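Local coordinates for carbohydrate binding module (Uncultured bacterium, PDB 2W3J), which probably binds uronic acid sugars as a family 35 carbohydrate binding module, a beta-sandwich that carries calcium ions, at residues Leu81-Asn86 / Gly117-Asp122; Phe4-Val9 / Gly29-Glu34. All blocks are in the same frame, centred on the assembly; numbering follows the deposited sequence. Where two conformers were deposited one is given.

Contact 1 (Leu81-Asn86 / Gly117-Asp122). With CA (calcium ion), chain C.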
loop_
_atom_site.group_PDB
_atom_site.type_symbol
_atom_site.label_atom_id
_atom_site.label_comp_id
_atom_site.label_asym_id
_atom_site.label_seq_id
_atom_site.Cartn_x
_atom_site.Cartn_y
_atom_site.Cartn_z
ATOM N N LEU A 81 -8.808 5.488 -3.585
ATOM C CA LEU A 81 -8.071 5.459 -4.828
ATOM C C LEU A 81 -8.701 4.395 -5.720
ATOM O O LEU A 81 -9.241 3.418 -5.224
ATOM C CB LEU A 81 -6.594 5.092 -4.580
ATOM C CG LEU A 81 -5.797 6.034 -3.663
ATOM C CD1 LEU A 81 -4.327 5.585 -3.530
ATOM C CD2 LEU A 81 -5.888 7.423 -4.214
ATOM N N ASP A 82 -8.623 4.598 -7.021
ATOM C CA ASP A 82 -9.323 3.752 -7.993
ATOM C C ASP A 82 -8.598 2.409 -8.261
ATOM O O ASP A 82 -9.245 1.369 -8.373
ATOM C CB ASP A 82 -9.437 4.513 -9.308
ATOM C CG ASP A 82 -10.467 3.913 -10.251
ATOM O OD1 ASP A 82 -11.612 3.635 -9.798
ATOM O OD2 ASP A 82 -10.121 3.714 -11.460
ATOM N N PHE A 83 -7.262 2.456 -8.416
ATOM C CA PHE A 83 -6.506 1.251 -8.842
ATOM C C PHE A 83 -7.071 0.610 -10.108
ATOM O O PHE A 83 -7.564 -0.514 -10.096
ATOM C CB PHE A 83 -6.455 0.218 -7.717
ATOM C CG PHE A 83 -5.686 0.677 -6.511
ATOM C CD1 PHE A 83 -4.285 0.554 -6.464
ATOM C CD2 PHE A 83 -6.342 1.213 -5.424
ATOM C CE1 PHE A 83 -3.561 0.970 -5.314
ATOM C CE2 PHE A 83 -5.628 1.655 -4.300
ATOM C CZ PHE A 83 -4.239 1.530 -4.252
ATOM N N PRO A 84 -7.022 1.348 -11.203
ATOM C CA PRO A 84 -7.625 0.917 -12.443
ATOM C C PRO A 84 -6.923 -0.304 -12.995
ATOM O O PRO A 84 -5.734 -0.545 -12.695
ATOM C CB PRO A 84 -7.374 2.096 -13.369
ATOM C CG PRO A 84 -6.148 2.758 -12.834
ATOM C CD PRO A 84 -6.362 2.658 -11.331
ATOM N N THR A 85 -7.645 -1.069 -13.808
ATOM C CA THR A 85 -6.992 -2.122 -14.569
ATOM C C THR A 85 -6.366 -1.598 -15.872
ATOM O O THR A 85 -6.907 -0.694 -16.525
ATOM C CB THR A 85 -7.959 -3.253 -14.888
ATOM O OG1 THR A 85 -7.308 -4.186 -15.748
ATOM C CG2 THR A 85 -9.205 -2.722 -15.636
ATOM N N ASN A 86 -5.230 -2.164 -16.278
ATOM C CA ASN A 86 -4.718 -1.933 -17.619
ATOM C C ASN A 86 -4.678 -3.231 -18.460
ATOM O O ASN A 86 -4.069 -3.245 -19.524
ATOM C CB ASN A 86 -3.312 -1.300 -17.558
ATOM C CG ASN A 86 -2.314 -2.208 -16.863
ATOM O OD1 ASN A 86 -2.678 -3.310 -16.457
ATOM N ND2 ASN A 86 -1.051 -1.751 -16.729
ATOM N N GLY A 117 -11.272 -7.317 -3.862
ATOM C CA GLY A 117 -10.107 -7.092 -2.974
ATOM C C GLY A 117 -9.183 -5.987 -3.455
ATOM O O GLY A 117 -9.576 -5.101 -4.226
ATOM N N LEU A 118 -7.928 -6.009 -2.978
ATOM C CA LEU A 118 -6.948 -5.057 -3.483
ATOM C C LEU A 118 -6.322 -5.495 -4.812
ATOM O O LEU A 118 -6.301 -6.684 -5.145
ATOM C CB LEU A 118 -5.827 -4.874 -2.453
ATOM C CG LEU A 118 -6.275 -4.369 -1.064
ATOM C CD1 LEU A 118 -5.062 -4.253 -0.121
ATOM C CD2 LEU A 118 -6.957 -2.978 -1.262
ATOM N N ALA A 119 -5.830 -4.520 -5.570
ATOM C CA ALA A 119 -4.835 -4.796 -6.611
ATOM C C ALA A 119 -3.652 -5.502 -5.936
ATOM O O ALA A 119 -3.513 -5.497 -4.705
ATOM C CB ALA A 119 -4.366 -3.504 -7.246
ATOM N N ASN A 120 -2.794 -6.120 -6.735
ATOM C CA ASN A 120 -1.593 -6.738 -6.163
ATOM C C ASN A 120 -0.675 -5.597 -5.770
ATOM O O ASN A 120 -0.299 -4.799 -6.607
ATOM C CB ASN A 120 -0.911 -7.631 -7.207
ATOM C CG ASN A 120 -1.733 -8.863 -7.518
ATOM O OD1 ASN A 120 -2.576 -9.287 -6.712
ATOM N ND2 ASN A 120 -1.439 -9.501 -8.660
ATOM N N ILE A 121 -0.297 -5.539 -4.498
ATOM C CA ILE A 121 0.455 -4.351 -4.013
ATOM C C ILE A 121 1.937 -4.687 -3.860
ATOM O O ILE A 121 2.305 -5.551 -3.054
ATOM C CB ILE A 121 -0.082 -3.859 -2.679
ATOM C CG1 ILE A 121 -1.606 -3.592 -2.773
ATOM C CG2 ILE A 121 0.729 -2.577 -2.233
ATOM C CD1 ILE A 121 -1.955 -2.559 -3.860
ATOM N N ASP A 122 2.762 -4.049 -4.685
ATOM C CA ASP A 122 4.212 -4.323 -4.703
ATOM C C ASP A 122 4.901 -3.622 -3.523
ATOM O O ASP A 122 5.754 -4.193 -2.840
ATOM C CB ASP A 122 4.791 -3.802 -6.018
ATOM C CG ASP A 122 6.279 -4.011 -6.108
ATOM O OD1 ASP A 122 6.749 -5.069 -5.603
ATOM O OD2 ASP A 122 6.938 -3.134 -6.696
HETATM CA CA CA C . 7.379 -5.874 -3.453
#
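F83 reaches across to A119 and I121 through CD1 and CE1 of its ring. From CB, which points toward 117-122, CG turns away from the carbonyl carbon and lies beside the backbone N (chi1 -65°), and this sends the ring inward between the two segments. CD1 then lies 4.1 Å from CB of A119, and one atom further on CE1 lies 4.1 Å from CD1 of I121. Both methyl groups approach the ring obliquely, and the side chains of F83 and I121 cross at about a right angle. I121 gets there through CG1, which is also anti to its carbonyl carbon (chi1 -54°). The loop between strands 76-81 and 93-101 thereby drops an aromatic plug into the hydrophobic interior of the beta-sandwich, against the start of strand 120-126. I57 of strand 51-60, V95 of strand 93-101 and L110 of strand 104-112 also pack against F83, so both large sheets contribute to its surroundings. One residue after I121, D122 binds a calcium ion through two atoms, its backbone O and its OD1, each at 2.4 Å from the metal. The second carboxylate oxygen of D122, OD2, forms a salt bridge with R58.

Contact 2 (Phe4-Val9 / Gly29-Glu34). With CA (calcium ion), chain C; CA (calcium ion), chain B.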
loop_
_atom_site.group_PDB
_atom_site.type_symbol
_atom_site.label_atom_id
_atom_site.label_comp_id
_atom_site.label_asym_id
_atom_site.label_seq_id
_atom_site.Cartn_x
_atom_site.Cartn_y
_atom_site.Cartn_z
ATOM N N PHE A 4 8.722 0.773 1.335
ATOM C CA PHE A 4 8.243 -0.308 2.205
ATOM C C PHE A 4 7.841 -1.541 1.371
ATOM O O PHE A 4 6.947 -1.444 0.552
ATOM C CB PHE A 4 6.979 0.148 2.968
ATOM C CG PHE A 4 7.256 1.234 3.997
ATOM C CD1 PHE A 4 7.369 0.904 5.329
ATOM C CD2 PHE A 4 7.391 2.564 3.602
ATOM C CE1 PHE A 4 7.621 1.902 6.303
ATOM C CE2 PHE A 4 7.665 3.564 4.560
ATOM C CZ PHE A 4 7.777 3.206 5.899
ATOM N N GLU A 5 8.521 -2.652 1.607
ATOM C CA GLU A 5 8.278 -3.926 0.925
ATOM C C GLU A 5 7.613 -4.893 1.891
ATOM O O GLU A 5 7.821 -4.853 3.126
ATOM C CB GLU A 5 9.623 -4.516 0.473
ATOM C CG GLU A 5 10.344 -3.627 -0.506
ATOM C CD GLU A 5 9.773 -3.687 -1.913
ATOM O OE1 GLU A 5 8.858 -4.515 -2.170
ATOM O OE2 GLU A 5 10.246 -2.913 -2.790
ATOM N N GLU A 6 6.856 -5.834 1.335
ATOM C CA GLU A 6 6.347 -6.915 2.161
ATOM C C GLU A 6 7.486 -7.708 2.810
ATOM O O GLU A 6 8.592 -7.819 2.252
ATOM C CB GLU A 6 5.445 -7.811 1.309
ATOM C CG GLU A 6 6.150 -8.639 0.240
ATOM C CD GLU A 6 6.881 -7.817 -0.836
ATOM O OE1 GLU A 6 6.406 -6.716 -1.212
ATOM O OE2 GLU A 6 7.938 -8.298 -1.335
ATOM N N SER A 7 7.208 -8.204 4.011
ATOM C CA SER A 7 8.159 -9.003 4.788
ATOM C C SER A 7 9.435 -8.231 5.182
ATOM O O SER A 7 10.459 -8.837 5.519
ATOM C CB SER A 7 8.513 -10.299 4.047
ATOM O OG SER A 7 7.340 -10.959 3.590
ATOM N N ALA A 8 9.397 -6.908 5.093
ATOM C CA ALA A 8 10.545 -6.123 5.537
ATOM C C ALA A 8 10.033 -5.326 6.736
ATOM O O ALA A 8 8.821 -5.194 6.914
ATOM C CB ALA A 8 11.033 -5.179 4.429
ATOM N N VAL A 9 10.933 -4.790 7.567
ATOM C CA VAL A 9 10.482 -4.000 8.712
ATOM C C VAL A 9 9.598 -2.851 8.217
ATOM O O VAL A 9 9.845 -2.264 7.165
ATOM C CB VAL A 9 11.705 -3.493 9.581
ATOM C CG1 VAL A 9 12.539 -2.497 8.802
ATOM C CG2 VAL A 9 11.226 -2.860 10.839
ATOM N N GLY A 29 8.428 -9.922 -3.734
ATOM C CA GLY A 29 7.123 -10.283 -4.292
ATOM C C GLY A 29 6.137 -9.176 -4.054
ATOM O O GLY A 29 6.515 -8.015 -4.044
ATOM N N PHE A 30 4.884 -9.536 -3.847
ATOM C CA PHE A 30 3.851 -8.520 -3.667
ATOM C C PHE A 30 2.738 -9.168 -2.883
ATOM O O PHE A 30 2.739 -10.398 -2.686
ATOM C CB PHE A 30 3.299 -8.070 -5.034
ATOM C CG PHE A 30 2.923 -9.207 -5.954
ATOM C CD1 PHE A 30 1.656 -9.794 -5.893
ATOM C CD2 PHE A 30 3.838 -9.684 -6.892
ATOM C CE1 PHE A 30 1.287 -10.856 -6.740
ATOM C CE2 PHE A 30 3.450 -10.733 -7.771
ATOM C CZ PHE A 30 2.184 -11.307 -7.680
ATOM N N ILE A 31 1.795 -8.345 -2.417
ATOM C CA ILE A 31 0.625 -8.856 -1.705
ATOM C C ILE A 31 -0.510 -9.195 -2.681
ATOM O O ILE A 31 -0.879 -8.392 -3.507
ATOM C CB ILE A 31 0.105 -7.830 -0.689
ATOM C CG1 ILE A 31 1.201 -7.492 0.343
ATOM C CG2 ILE A 31 -1.171 -8.341 -0.006
ATOM C CD1 ILE A 31 1.876 -8.691 0.999
ATOM N N ASP A 32 -1.042 -10.400 -2.567
ATOM C CA ASP A 32 -2.196 -10.803 -3.383
ATOM C C ASP A 32 -3.314 -11.105 -2.398
ATOM O O ASP A 32 -3.314 -12.143 -1.732
ATOM C CB ASP A 32 -1.806 -12.045 -4.209
ATOM C CG ASP A 32 -2.861 -12.473 -5.193
ATOM O OD1 ASP A 32 -4.043 -12.158 -5.000
ATOM O OD2 ASP A 32 -2.495 -13.179 -6.167
ATOM N N THR A 33 -4.233 -10.157 -2.217
ATOM C CA THR A 33 -5.250 -10.364 -1.192
ATOM C C THR A 33 -6.313 -11.330 -1.685
ATOM O O THR A 33 -6.460 -11.537 -2.899
ATOM C CB THR A 33 -6.012 -9.047 -0.881
ATOM O OG1 THR A 33 -6.505 -8.507 -2.104
ATOM C CG2 THR A 33 -5.088 -8.007 -0.266
ATOM N N GLU A 34 -7.081 -11.878 -0.740
ATOM C CA GLU A 34 -8.288 -12.566 -1.159
ATOM C C GLU A 34 -9.281 -11.572 -1.784
ATOM O O GLU A 34 -9.150 -10.332 -1.673
ATOM C CB GLU A 34 -8.910 -13.340 0.007
ATOM C CG GLU A 34 -9.816 -12.509 0.886
ATOM C CD GLU A 34 -9.070 -11.472 1.733
ATOM O OE1 GLU A 34 -9.752 -10.769 2.528
ATOM O OE2 GLU A 34 -7.815 -11.361 1.618
HETATM CA CA CA C . 7.379 -5.874 -3.453
HETATM CA CA CA B . -5.889 -10.710 -5.141
HETATM O O HOH W 1 -4.585 -8.697 -4.807
HETATM O O HOH W 2 -7.730 -9.226 -4.654
HETATM O O HOH W 3 -7.255 -12.404 -6.051
HETATM O O HOH W 4 -5.017 -10.325 -7.495
#
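The backbone O of G29 and the carboxylate of E6 meet at one calcium ion: G29 O binds it at 2.4 Å and E6 OE1 at 2.6 Å. G29 O and E6 OE1 lie only 3.1 Å apart, a closeness the shared cation makes tolerable. E5 adds OE1 at 2.4 Å from the same metal, so consecutive glutamates each give it one oxygen. CG of E6 sits between the backbone N and the carbonyl carbon (chi1 69°), and a further bend at chi2 brings the carboxylate up to N and O of G29. Its other oxygen, OE2, accepts a hydrogen bond from T28 OG1, which would fix the rotation of the group. T26 O and D122 complete this site, which joins strand 2-5 to the loop before strand 30-32 at the edge of the beta-sandwich. A type II beta turn from E5 to A8 carries the chain on from there, with A8 N bonded to E5 O. Nearer the backbone of E6 the contact becomes apolar: CB of E6 rests 3.7 Å from CD1 of I31, with I18 and F11 packing against both side chains. Further along 29-34, a second calcium ion is held by D32 OD1 at 2.4 Å and T33 O at 2.5 Å, together with four waters. One of those waters accepts a hydrogen bond from T33 N, and another is hydrogen-bonded to T33 OG1.

From the N terminus, contact 2 comes first, closing a loop of 19 residues that includes strands 11-14 and 17-19. Contact 1 opens much later and closes a second loop, which contains strands 93-101 and 104-112. The two follow in series, neither nesting nor crossing, with centres about 14 Å apart. They meet through 117-122: I121 O and I31 N probably hydrogen-bond at 2.9 Å, and L118 N and T33 OG1 at 3.0 Å. Strands 2-5 and 120-126 are neighbours in the four-stranded sheet, and the calcium ion shared by both contacts ties them to the small two-stranded sheet of 17-19 and 30-32.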